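Local structure of sarcoplasmic calcium-binding proteins II, V, VI, and VII (Branchiostoma lanceolatum, 2SAS) at residues Leu2-Phe5 with Gln6-Lys9; Met34-Arg37 with Tyr38-Asn42; Lys52-Gln55 with Ala56-Asp60; Gln104-Ile107 with Pro108-Lys112; Leu158-Tyr161 with Lys162-Tyr166. The protein binds calcium ions through EF-hand loops in muscle, and seems to be more abundant in fast-contracting muscle, though what that distribution means functionally is not established. All blocks are in the same frame, centred on the assembly; numbering follows the deposited sequence.

Interaction 1 (Leu2-Phe5 with Gln6-Lys9); sequences LNDF and QKQK
The carboxamide oxygen OD1 of N3 takes the backbone N-H of Q6 at 2.9 Å (N3 OD1 to Q6 N), a nearly straight bond with the donor placed almost along the side-chain C=O. N3 sits immediately before helix 4-18, and this is a classical N-cap: the amide oxygen satisfies an N-H of the first turn, which lacks a helical carbonyl partner. With chi1 at 59°, CG stands between the backbone N and the carbonyl carbon of N3, which brings OD1 back over the first turn; ND2 is held separately by the carbonyl of P172. The carbonyl of N3 adds a regular backbone bond to K7 N, and Q8 N donates to D4 O in the same way.

F5 O is approached twice, by K9 N at 3.3 Å and more weakly by Q8 N. The side chains of F5 and K9 fold against each other. CG of F5 lies opposite the backbone N (chi1 -177°), and CD of K9 comes over one face of the ring, 3.4 Å from CZ of F5, as a CH-pi contact offset toward the rim. OE1 of Q8 lies at the ring edge, 4.1 Å from CD1 of F5. NZ of K9, carried past the phenyl, bonds to the carbonyl of S171. On the outer side OD1 of D4 and NZ of K7 are 4.0 Å apart, beyond a salt bridge.

L2 and Q6 rest on I90 and K7 on L83, all against helix 79-91, while F5 and K9 face the loops at the C-terminal end of the chain.

Interaction 2 (Met34-Arg37 with Tyr38-Asn42); sequences MMTR and YKEVN
M35 and Y38 meet on the packed side of helix 28-42, where SD of M35 lies 4.5 Å from CD2 of Y38. The sulfur stands 5.5 Å from the centroid of the Y38 ring and oblique to it, a Met-aromatic contact at its outer range. Two bends in the M35 chain, chi2 and chi3 both near -60°, carry its end on toward the next turn, so that the terminal CE also meets CG of K39 at 4.2 Å. Around these side chains the backbone is regular: Y38 N donates to M34 O at 2.8 Å, and K39 N to M35 O at 2.9 Å, the latter almost straight.

This helix leaves the calcium loop of EF-hand 1, and its inner face is where the hand joins its neighbours. M35 leans on M54 and L58 of helix 48-69, the Y38 ring meets that of Y51 nearly at right angles, and M34 touches R106 and F109 of helix 103-114. The side chain of M34 also comes within about 5 Å of that of D30, a calcium ligand.

The opposite flank is looser and open to solvent. R37 and E40 lie side by side and point the same way, yet their charges do not pair: NH1 of R37 is 5.0 Å from OE1 of E40, and the guanidinium and carboxylate planes are 69° apart. The carboxylate lies instead against the base of R37, OE1 of E40 being 3.3 Å from CA of R37. OG1 of T36 turns back along the helix to bond the carbonyl of E32.

Interaction 3 (Lys52-Gln55 with Ala56-Asp60); sequences KSMQ and ASLED
Between K52-Q55 and A56-D60 the helix runs without a break, each of A56, S57, L58 and E59 giving its N-H to the carbonyl four residues earlier, the shortest of these bonds being E59 N to Q55 O at 2.8 Å. The carbonyl oxygen of M54 is gripped twice. L58 N reaches M54 O at 3.1 Å, and the hydroxyl OG of S57 donates to the same M54 O at 3.0 Å. Both come from one face of the carbonyl plane, the hydroxyl well above it, 41° out, rather than on a lone pair. For this the S57 hydroxyl stands between its own backbone N and carbonyl carbon, chi1 42°, tucked back against the preceding turn. With an alanine here M54 O would probably keep only the L58 N-H as its firm donor and lose the second hold from the hydroxyl.

Apolar contact is light: CG of M54 meets CD1 of L58 at 4.3 Å, one turn apart. On another flank Q55 and E59 cross, their amide and carboxylate planes only 16° apart, but NE2 of Q55 remains 3.9 Å from OE2 of E59, so the glutamate leans over the glutamine without a bond. More intimate is the approach of CG of E59 to the Q55 carbonyl oxygen, 3.2 Å away.

M54 and L58 pack on helices 28-42 and 103-114, while K52, S53, A56 and E59 line the exposed flank. Helix 48-69 is the entering helix of EF-hand 2 and is followed at once by D70, the first ligand of that calcium loop.

Interaction 4 (Gln104-Ile107 with Pro108-Lys112); sequences QNRI and PFLFK
R106 and F109 lie side by side and point the same way, the guanidinium and ring planes only 19° apart. NH2 of R106 comes within 3.2 Å of CD1 of F109, obliquely to the ring. The R106 chain, with CG opposite the backbone N (chi1 -178°), bends sharply further out. The charge itself is answered elsewhere: NH2 forms a salt bridge to E61, which also receives ND2 of N105, and NH1 bonds to the carbonyl of F17.

Among the apolar contacts, CG of R106 touches CD2 of L110 at 3.7 Å, the aliphatic stem of the arginine serving as hydrocarbon. I107 packs on the following proline, its CB 3.4 Å from CD of P108. The proline ring in turn fills the space where an N-H would point, with CD of P108 3.1 Å from the Q104 carbonyl oxygen.

The backbone bonds record the same event. P108 has no hydrogen to offer Q104 O, and the helix kinks there. Immediately beyond, F109 N reaches N105 O only weakly, at 3.4 Å. Regular spacing returns with L110 N to R106 O and F111 N to I107 O, both 2.9 Å and close to straight.

I107 and L110 face Y161 of helix 158-170, and F109 faces M34 and M54. Helix 103-114 is the entering helix of EF-hand 3: the F111 side chain lies about 7 Å from the bound calcium ion, and D115, the first ligand, follows directly.

Interaction 5 (Leu158-Tyr161 with Lys162-Tyr166); sequences LNRY and KELYY
Over one face of the R160 guanidinium lies CD2 of L164, 3.5 Å from NH1; the other methyl, CD1, meets the same NH1 at 3.4 Å, so the leucine branches cradle one nitrogen. From another quarter OE1 of E163 comes in obliquely to the guanidinium, and NE of R160 donates to it at 3.3 Å, a weak bond within a salt bridge, with the carboxylate turned 67° out of the guanidinium plane. Y161 and Y165, one turn apart, cross obliquely. CE2 of Y161 meets CB of Y165 at 4.0 Å, and OH of Y161 sits near the plane of the Y165 ring, at its edge, 4.0 Å from CD2 of Y165.

R160 reaches both partners because its chain bends at chi2 (-57°) and chi3, laying CD along L164 while NE is left turned to E163. A leucine in its place would probably leave the E163 carboxylate without its charged mate and strip L164 of the flat group lying across its methyls.

The K162 chain meets both backbone and side chain of L158. Extended, it starts out beside L158 O, its CG 3.2 Å from that oxygen, and ends with CE near CD1 of L158. Among the backbone bonds, Y165 N to Y161 O, 2.7 Å, is the shortest.

Helix 158-170, in EF-hand 4, turns Y161 and Y165 inward against helix 103-114, on L110, M114, C103 and I107. Around the helix from these rings, R160 and L164 rest on I148 of helix 141-149, with L164 also covered by the loop residues A176 and L180.

Four of the contacts lie within single helices, and interaction 1 spans the start of one; their chemistry follows their place. Interaction 4 lies most centrally and touches three others: M34 of interaction 2, M54, S57 and L58 of interaction 3, and L158, Y161 and Y165 of interaction 5. Interactions 2 and 3, on consecutive helices, share the M35, M54 and L58 cluster and turn charged or polar residues outward, interaction 3 being a surface contact. Interaction 5 has inward-facing tyrosines on one side and a weakly bonded salt bridge on another. Interaction 1 stands apart, about 31 Å between centres from interactions 2 and 3; alone of the five it includes a helix cap, and the second subunit approaches it.

Interaction 1 (Leu2-Phe5 with Gln6-Lys9)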
# COMPACT_ATOMS: atom_id res chain seq x y z
N LEU A 2 19.36 0.33 -10.49
CA LEU A 2 18.21 -0.62 -10.28
C LEU A 2 17.16 0.02 -11.16
O LEU A 2 17.29 1.25 -11.33
CB LEU A 2 18.05 -0.68 -8.79
CG LEU A 2 18.32 -1.91 -7.97
CD1 LEU A 2 19.53 -2.71 -8.28
CD2 LEU A 2 18.41 -1.41 -6.52
N ASN A 3 16.21 -0.67 -11.76
CA ASN A 3 15.20 0.10 -12.57
C ASN A 3 14.15 0.56 -11.57
O ASN A 3 14.23 0.23 -10.35
CB ASN A 3 14.76 -0.75 -13.73
CG ASN A 3 14.12 -2.09 -13.36
OD1 ASN A 3 13.69 -2.27 -12.23
ND2 ASN A 3 14.04 -3.03 -14.29
N ASP A 4 13.15 1.26 -12.07
CA ASP A 4 12.05 1.83 -11.34
C ASP A 4 11.36 0.74 -10.49
O ASP A 4 11.28 0.90 -9.28
CB ASP A 4 11.08 2.60 -12.21
CG ASP A 4 11.58 3.94 -12.71
OD1 ASP A 4 12.63 4.38 -12.30
OD2 ASP A 4 10.92 4.57 -13.59
N PHE A 5 10.93 -0.28 -11.18
CA PHE A 5 10.26 -1.46 -10.68
C PHE A 5 11.00 -2.05 -9.48
O PHE A 5 10.39 -2.32 -8.44
CB PHE A 5 10.03 -2.54 -11.75
CG PHE A 5 9.27 -3.72 -11.23
CD1 PHE A 5 7.99 -3.56 -10.71
CD2 PHE A 5 9.88 -4.99 -11.24
CE1 PHE A 5 7.30 -4.68 -10.18
CE2 PHE A 5 9.20 -6.09 -10.77
CZ PHE A 5 7.91 -5.96 -10.28
N GLN A 6 12.31 -2.25 -9.69
CA GLN A 6 13.13 -2.80 -8.63
C GLN A 6 13.07 -1.92 -7.38
O GLN A 6 12.95 -2.40 -6.25
CB GLN A 6 14.61 -2.98 -9.06
CG GLN A 6 14.73 -4.15 -10.03
CD GLN A 6 16.18 -4.38 -10.41
OE1 GLN A 6 16.73 -5.44 -10.15
NE2 GLN A 6 16.71 -3.34 -11.09
N LYS A 7 13.21 -0.62 -7.59
CA LYS A 7 13.23 0.39 -6.54
C LYS A 7 11.90 0.51 -5.81
O LYS A 7 11.90 0.86 -4.61
CB LYS A 7 13.72 1.76 -7.03
CG LYS A 7 15.25 1.73 -7.16
CD LYS A 7 15.76 2.57 -8.31
CE LYS A 7 15.21 3.98 -8.27
NZ LYS A 7 15.56 4.66 -9.56
N GLN A 8 10.87 0.21 -6.54
CA GLN A 8 9.48 0.23 -6.02
C GLN A 8 9.30 -0.86 -4.95
O GLN A 8 8.72 -0.60 -3.87
CB GLN A 8 8.53 0.03 -7.16
CG GLN A 8 7.07 0.31 -7.03
CD GLN A 8 6.29 -0.15 -8.27
OE1 GLN A 8 6.62 0.12 -9.43
NE2 GLN A 8 5.21 -0.86 -7.92
N LYS A 9 9.78 -2.05 -5.25
CA LYS A 9 9.69 -3.24 -4.41
C LYS A 9 10.66 -3.10 -3.27
O LYS A 9 10.37 -3.61 -2.18
CB LYS A 9 9.93 -4.57 -5.15
CG LYS A 9 9.15 -4.64 -6.48
CD LYS A 9 9.42 -5.93 -7.22
CE LYS A 9 10.92 -6.19 -7.40
NZ LYS A 9 11.23 -7.29 -8.31

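Interaction 2 (Met34-Arg37 with Tyr38-Asn42)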
# COMPACT_ATOMS: atom_id res chain seq x y z
N MET A 34 8.65 -4.56 16.56
CA MET A 34 8.34 -5.92 16.04
C MET A 34 7.97 -6.78 17.25
O MET A 34 7.01 -7.59 17.22
CB MET A 34 9.54 -6.35 15.26
CG MET A 34 9.59 -5.58 13.96
SD MET A 34 11.05 -6.26 13.09
CE MET A 34 11.49 -4.84 12.09
N MET A 35 8.74 -6.61 18.30
CA MET A 35 8.65 -7.27 19.59
C MET A 35 7.35 -6.91 20.26
O MET A 35 6.63 -7.79 20.76
CB MET A 35 9.83 -6.93 20.50
CG MET A 35 11.00 -7.81 20.21
SD MET A 35 10.54 -9.56 20.43
CE MET A 35 10.12 -9.47 22.20
N THR A 36 7.06 -5.63 20.27
CA THR A 36 5.77 -5.16 20.78
C THR A 36 4.66 -5.87 20.01
O THR A 36 3.69 -6.27 20.63
CB THR A 36 5.53 -3.62 20.67
OG1 THR A 36 6.58 -3.03 21.44
CG2 THR A 36 4.11 -3.21 21.14
N ARG A 37 4.75 -5.97 18.72
CA ARG A 37 3.72 -6.61 17.85
C ARG A 37 3.54 -8.07 18.34
O ARG A 37 2.41 -8.47 18.63
CB ARG A 37 4.15 -6.65 16.42
CG ARG A 37 3.40 -6.01 15.30
CD ARG A 37 4.40 -5.31 14.40
NE ARG A 37 4.01 -5.08 13.07
CZ ARG A 37 3.07 -4.30 12.54
NH1 ARG A 37 2.20 -3.61 13.28
NH2 ARG A 37 2.96 -4.21 11.20
N TYR A 38 4.69 -8.72 18.42
CA TYR A 38 4.84 -10.11 18.83
C TYR A 38 4.18 -10.46 20.15
O TYR A 38 3.47 -11.48 20.24
CB TYR A 38 6.30 -10.54 18.86
CG TYR A 38 6.64 -12.00 18.75
CD1 TYR A 38 6.27 -12.79 17.66
CD2 TYR A 38 7.37 -12.62 19.76
CE1 TYR A 38 6.64 -14.13 17.57
CE2 TYR A 38 7.77 -13.94 19.67
CZ TYR A 38 7.39 -14.70 18.58
OH TYR A 38 7.74 -16.04 18.51
N LYS A 39 4.52 -9.69 21.17
CA LYS A 39 3.96 -9.89 22.52
C LYS A 39 2.46 -9.50 22.45
O LYS A 39 1.65 -10.23 23.02
CB LYS A 39 4.64 -9.06 23.56
CG LYS A 39 6.18 -9.11 23.60
CD LYS A 39 6.68 -7.76 24.19
CE LYS A 39 7.47 -8.02 25.45
NZ LYS A 39 6.92 -7.12 26.54
N GLU A 40 2.14 -8.45 21.76
CA GLU A 40 0.81 -7.87 21.52
C GLU A 40 -0.17 -8.98 21.16
O GLU A 40 -1.25 -9.12 21.81
CB GLU A 40 0.88 -6.82 20.44
CG GLU A 40 0.12 -5.57 20.07
CD GLU A 40 0.25 -5.15 18.62
OE1 GLU A 40 1.19 -4.54 18.12
OE2 GLU A 40 -0.68 -5.53 17.87
N VAL A 41 0.19 -9.80 20.19
CA VAL A 41 -0.63 -10.89 19.69
C VAL A 41 -0.46 -12.26 20.30
O VAL A 41 -1.47 -13.01 20.20
CB VAL A 41 -0.50 -11.05 18.13
CG1 VAL A 41 -0.34 -9.70 17.45
CG2 VAL A 41 0.55 -12.06 17.78
N ASN A 42 0.70 -12.61 20.79
CA ASN A 42 0.90 -13.93 21.38
C ASN A 42 0.68 -14.03 22.90
O ASN A 42 0.53 -15.15 23.40
CB ASN A 42 2.33 -14.44 21.10
CG ASN A 42 2.46 -14.92 19.66
OD1 ASN A 42 2.71 -14.07 18.81
ND2 ASN A 42 2.31 -16.23 19.50

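Interaction 3 (Lys52-Gln55 with Ala56-Asp60)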
# COMPACT_ATOMS: atom_id res chain seq x y z
N LYS A 52 12.53 -13.73 24.78
CA LYS A 52 13.96 -13.43 24.89
C LYS A 52 14.70 -13.94 23.68
O LYS A 52 15.50 -13.17 23.08
CB LYS A 52 14.52 -13.90 26.23
CG LYS A 52 14.11 -12.88 27.33
CD LYS A 52 14.75 -13.32 28.65
CE LYS A 52 14.16 -12.45 29.78
NZ LYS A 52 14.88 -12.72 31.05
N SER A 53 14.41 -15.16 23.27
CA SER A 53 15.11 -15.70 22.08
C SER A 53 14.82 -14.85 20.87
O SER A 53 15.72 -14.51 20.11
CB SER A 53 14.71 -17.14 21.83
OG SER A 53 14.60 -17.78 23.08
N MET A 54 13.55 -14.56 20.71
CA MET A 54 13.06 -13.74 19.57
C MET A 54 13.81 -12.41 19.50
O MET A 54 14.22 -11.88 18.47
CB MET A 54 11.56 -13.60 19.71
CG MET A 54 11.00 -12.63 18.72
SD MET A 54 11.37 -13.17 17.04
CE MET A 54 10.61 -14.81 16.96
N GLN A 55 13.99 -11.84 20.66
CA GLN A 55 14.68 -10.55 20.82
C GLN A 55 16.14 -10.64 20.36
O GLN A 55 16.54 -9.74 19.62
CB GLN A 55 14.58 -10.06 22.27
CG GLN A 55 14.84 -8.56 22.27
CD GLN A 55 14.65 -8.01 23.66
OE1 GLN A 55 13.74 -7.22 23.87
NE2 GLN A 55 15.50 -8.50 24.53
N ALA A 56 16.85 -11.69 20.77
CA ALA A 56 18.21 -11.96 20.44
C ALA A 56 18.37 -12.09 18.92
O ALA A 56 19.36 -11.55 18.36
CB ALA A 56 18.79 -13.13 21.17
N SER A 57 17.41 -12.72 18.25
CA SER A 57 17.51 -12.83 16.78
C SER A 57 17.23 -11.49 16.13
O SER A 57 17.77 -11.27 15.03
CB SER A 57 16.72 -13.98 16.17
OG SER A 57 15.46 -14.07 16.77
N LEU A 58 16.46 -10.62 16.75
CA LEU A 58 16.17 -9.28 16.19
C LEU A 58 17.40 -8.38 16.39
O LEU A 58 17.80 -7.54 15.57
CB LEU A 58 14.88 -8.74 16.81
CG LEU A 58 13.57 -9.42 16.38
CD1 LEU A 58 12.33 -8.89 17.05
CD2 LEU A 58 13.42 -9.23 14.87
N GLU A 59 18.00 -8.51 17.58
CA GLU A 59 19.19 -7.72 17.93
C GLU A 59 20.30 -8.00 16.92
O GLU A 59 20.94 -7.12 16.35
CB GLU A 59 19.66 -8.13 19.33
CG GLU A 59 18.74 -7.48 20.37
CD GLU A 59 19.05 -7.74 21.79
OE1 GLU A 59 19.77 -8.73 21.99
OE2 GLU A 59 18.61 -7.06 22.68
N ASP A 60 20.49 -9.26 16.74
CA ASP A 60 21.42 -9.93 15.84
C ASP A 60 21.06 -9.54 14.40
O ASP A 60 21.91 -9.36 13.52
CB ASP A 60 21.25 -11.41 16.18
CG ASP A 60 22.40 -12.34 16.10
OD1 ASP A 60 23.21 -12.23 15.15
OD2 ASP A 60 22.47 -13.23 17.03

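Interaction 4 (Gln104-Ile107 with Pro108-Lys112)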
# COMPACT_ATOMS: atom_id res chain seq x y z
N GLN A 104 18.24 -13.59 6.27
CA GLN A 104 18.09 -14.96 6.79
C GLN A 104 17.27 -14.93 8.07
O GLN A 104 16.77 -15.97 8.51
CB GLN A 104 19.44 -15.64 7.01
CG GLN A 104 20.46 -15.48 5.89
CD GLN A 104 19.93 -15.98 4.55
OE1 GLN A 104 19.12 -16.91 4.50
NE2 GLN A 104 20.38 -15.36 3.46
N ASN A 105 17.13 -13.76 8.71
CA ASN A 105 16.29 -13.71 9.91
C ASN A 105 14.95 -13.04 9.57
O ASN A 105 13.95 -13.27 10.28
CB ASN A 105 16.90 -13.06 11.14
CG ASN A 105 15.98 -13.24 12.36
OD1 ASN A 105 16.06 -14.31 12.98
ND2 ASN A 105 15.16 -12.25 12.72
N ARG A 106 14.98 -12.19 8.57
CA ARG A 106 13.76 -11.45 8.13
C ARG A 106 12.84 -12.48 7.46
O ARG A 106 11.64 -12.45 7.83
CB ARG A 106 14.07 -10.23 7.32
CG ARG A 106 13.04 -9.27 6.77
CD ARG A 106 12.70 -8.16 7.74
NE ARG A 106 12.98 -8.69 9.08
CZ ARG A 106 12.21 -8.49 10.14
NH1 ARG A 106 11.21 -7.62 10.07
NH2 ARG A 106 12.47 -9.11 11.29
N ILE A 107 13.35 -13.33 6.58
CA ILE A 107 12.56 -14.36 5.90
C ILE A 107 11.72 -15.22 6.83
O ILE A 107 10.48 -15.17 6.67
CB ILE A 107 13.33 -15.16 4.82
CG1 ILE A 107 13.64 -14.26 3.58
CG2 ILE A 107 12.62 -16.47 4.36
CD1 ILE A 107 15.05 -14.70 2.98
N PRO A 108 12.27 -15.95 7.79
CA PRO A 108 11.50 -16.80 8.72
C PRO A 108 10.54 -16.04 9.59
O PRO A 108 9.40 -16.50 9.89
CB PRO A 108 12.56 -17.51 9.56
CG PRO A 108 13.73 -16.57 9.52
CD PRO A 108 13.73 -16.09 8.04
N PHE A 109 11.00 -14.87 9.99
CA PHE A 109 10.16 -13.98 10.86
C PHE A 109 8.91 -13.59 10.11
O PHE A 109 7.75 -13.63 10.63
CB PHE A 109 11.05 -12.86 11.42
CG PHE A 109 10.33 -11.86 12.26
CD1 PHE A 109 9.71 -10.75 11.68
CD2 PHE A 109 10.21 -12.11 13.64
CE1 PHE A 109 8.98 -9.87 12.50
CE2 PHE A 109 9.51 -11.23 14.46
CZ PHE A 109 8.91 -10.12 13.87
N LEU A 110 9.07 -13.15 8.88
CA LEU A 110 7.93 -12.78 8.03
C LEU A 110 7.08 -14.01 7.75
O LEU A 110 5.85 -13.94 7.84
CB LEU A 110 8.46 -12.24 6.71
CG LEU A 110 8.43 -10.73 6.50
CD1 LEU A 110 8.29 -10.03 7.83
CD2 LEU A 110 9.69 -10.39 5.73
N PHE A 111 7.71 -15.14 7.43
CA PHE A 111 6.89 -16.34 7.15
C PHE A 111 6.03 -16.76 8.34
O PHE A 111 4.84 -17.02 8.11
CB PHE A 111 7.67 -17.51 6.65
CG PHE A 111 6.84 -18.74 6.34
CD1 PHE A 111 6.11 -18.77 5.15
CD2 PHE A 111 6.87 -19.85 7.19
CE1 PHE A 111 5.38 -19.90 4.81
CE2 PHE A 111 6.17 -21.00 6.84
CZ PHE A 111 5.40 -21.02 5.66
N LYS A 112 6.60 -16.86 9.52
CA LYS A 112 5.89 -17.29 10.74
C LYS A 112 4.82 -16.33 11.18
O LYS A 112 3.94 -16.71 11.97
CB LYS A 112 6.85 -17.46 11.92
CG LYS A 112 7.66 -18.75 11.94
CD LYS A 112 9.00 -18.54 12.63
CE LYS A 112 9.95 -19.67 12.29
NZ LYS A 112 11.12 -19.73 13.19

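Interaction 5 (Leu158-Tyr161 with Lys162-Tyr166)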
# COMPACT_ATOMS: atom_id res chain seq x y z
N LEU A 158 7.80 -22.55 3.71
CA LEU A 158 8.99 -21.74 3.94
C LEU A 158 9.91 -21.76 2.70
O LEU A 158 10.39 -20.68 2.32
CB LEU A 158 9.71 -22.18 5.19
CG LEU A 158 10.40 -21.18 6.09
CD1 LEU A 158 11.66 -21.77 6.70
CD2 LEU A 158 10.65 -19.84 5.43
N ASN A 159 10.10 -22.91 2.07
CA ASN A 159 10.95 -22.91 0.88
C ASN A 159 10.27 -22.19 -0.27
O ASN A 159 11.04 -21.82 -1.18
CB ASN A 159 11.47 -24.26 0.43
CG ASN A 159 12.12 -24.90 1.64
OD1 ASN A 159 11.37 -25.59 2.36
ND2 ASN A 159 13.38 -24.60 1.89
N ARG A 160 8.97 -22.04 -0.23
CA ARG A 160 8.25 -21.36 -1.31
C ARG A 160 8.40 -19.84 -1.03
O ARG A 160 8.70 -19.11 -1.96
CB ARG A 160 6.77 -21.70 -1.35
CG ARG A 160 6.24 -21.86 -2.77
CD ARG A 160 6.45 -20.68 -3.60
NE ARG A 160 6.64 -20.99 -5.04
CZ ARG A 160 5.93 -20.29 -5.92
NH1 ARG A 160 5.00 -19.48 -5.36
NH2 ARG A 160 5.98 -20.30 -7.21
N TYR A 161 8.25 -19.54 0.24
CA TYR A 161 8.36 -18.22 0.80
C TYR A 161 9.70 -17.56 0.38
O TYR A 161 9.64 -16.49 -0.25
CB TYR A 161 8.18 -18.13 2.35
CG TYR A 161 8.09 -16.65 2.66
CD1 TYR A 161 6.92 -15.94 2.38
CD2 TYR A 161 9.19 -15.95 3.16
CE1 TYR A 161 6.82 -14.59 2.70
CE2 TYR A 161 9.11 -14.59 3.46
CZ TYR A 161 7.94 -13.92 3.20
OH TYR A 161 7.91 -12.57 3.42
N LYS A 162 10.76 -18.20 0.77
CA LYS A 162 12.13 -17.91 0.49
C LYS A 162 12.33 -17.54 -1.00
O LYS A 162 13.01 -16.56 -1.26
CB LYS A 162 13.09 -19.10 0.74
CG LYS A 162 13.32 -19.40 2.24
CD LYS A 162 14.30 -20.56 2.40
CE LYS A 162 14.54 -20.93 3.86
NZ LYS A 162 15.79 -21.74 3.97
N GLU A 163 11.74 -18.31 -1.89
CA GLU A 163 11.87 -18.14 -3.34
C GLU A 163 11.24 -16.82 -3.77
O GLU A 163 11.79 -16.09 -4.60
CB GLU A 163 11.21 -19.26 -4.18
CG GLU A 163 11.56 -20.73 -4.00
CD GLU A 163 10.70 -21.74 -4.75
OE1 GLU A 163 9.88 -21.46 -5.62
OE2 GLU A 163 10.88 -22.94 -4.37
N LEU A 164 10.05 -16.60 -3.21
CA LEU A 164 9.29 -15.38 -3.54
C LEU A 164 9.93 -14.16 -2.92
O LEU A 164 10.06 -13.11 -3.56
CB LEU A 164 7.85 -15.65 -3.18
CG LEU A 164 7.17 -16.85 -3.82
CD1 LEU A 164 5.90 -17.16 -3.04
CD2 LEU A 164 6.83 -16.48 -5.26
N TYR A 165 10.38 -14.30 -1.67
CA TYR A 165 11.06 -13.13 -1.04
C TYR A 165 12.22 -12.69 -1.94
O TYR A 165 12.27 -11.51 -2.30
CB TYR A 165 11.40 -13.39 0.41
CG TYR A 165 12.11 -12.30 1.17
CD1 TYR A 165 13.50 -12.19 1.04
CD2 TYR A 165 11.49 -11.44 2.04
CE1 TYR A 165 14.22 -11.25 1.77
CE2 TYR A 165 12.18 -10.46 2.77
CZ TYR A 165 13.55 -10.40 2.65
OH TYR A 165 14.28 -9.45 3.35
N TYR A 166 13.01 -13.66 -2.36
CA TYR A 166 14.15 -13.49 -3.25
C TYR A 166 13.79 -12.72 -4.51
O TYR A 166 14.49 -11.79 -4.96
CB TYR A 166 14.78 -14.84 -3.71
CG TYR A 166 15.99 -14.59 -4.58
CD1 TYR A 166 17.10 -13.96 -4.02
CD2 TYR A 166 16.09 -14.97 -5.93
CE1 TYR A 166 18.27 -13.69 -4.71
CE2 TYR A 166 17.24 -14.69 -6.67
CZ TYR A 166 18.32 -14.07 -6.06
OH TYR A 166 19.47 -13.81 -6.77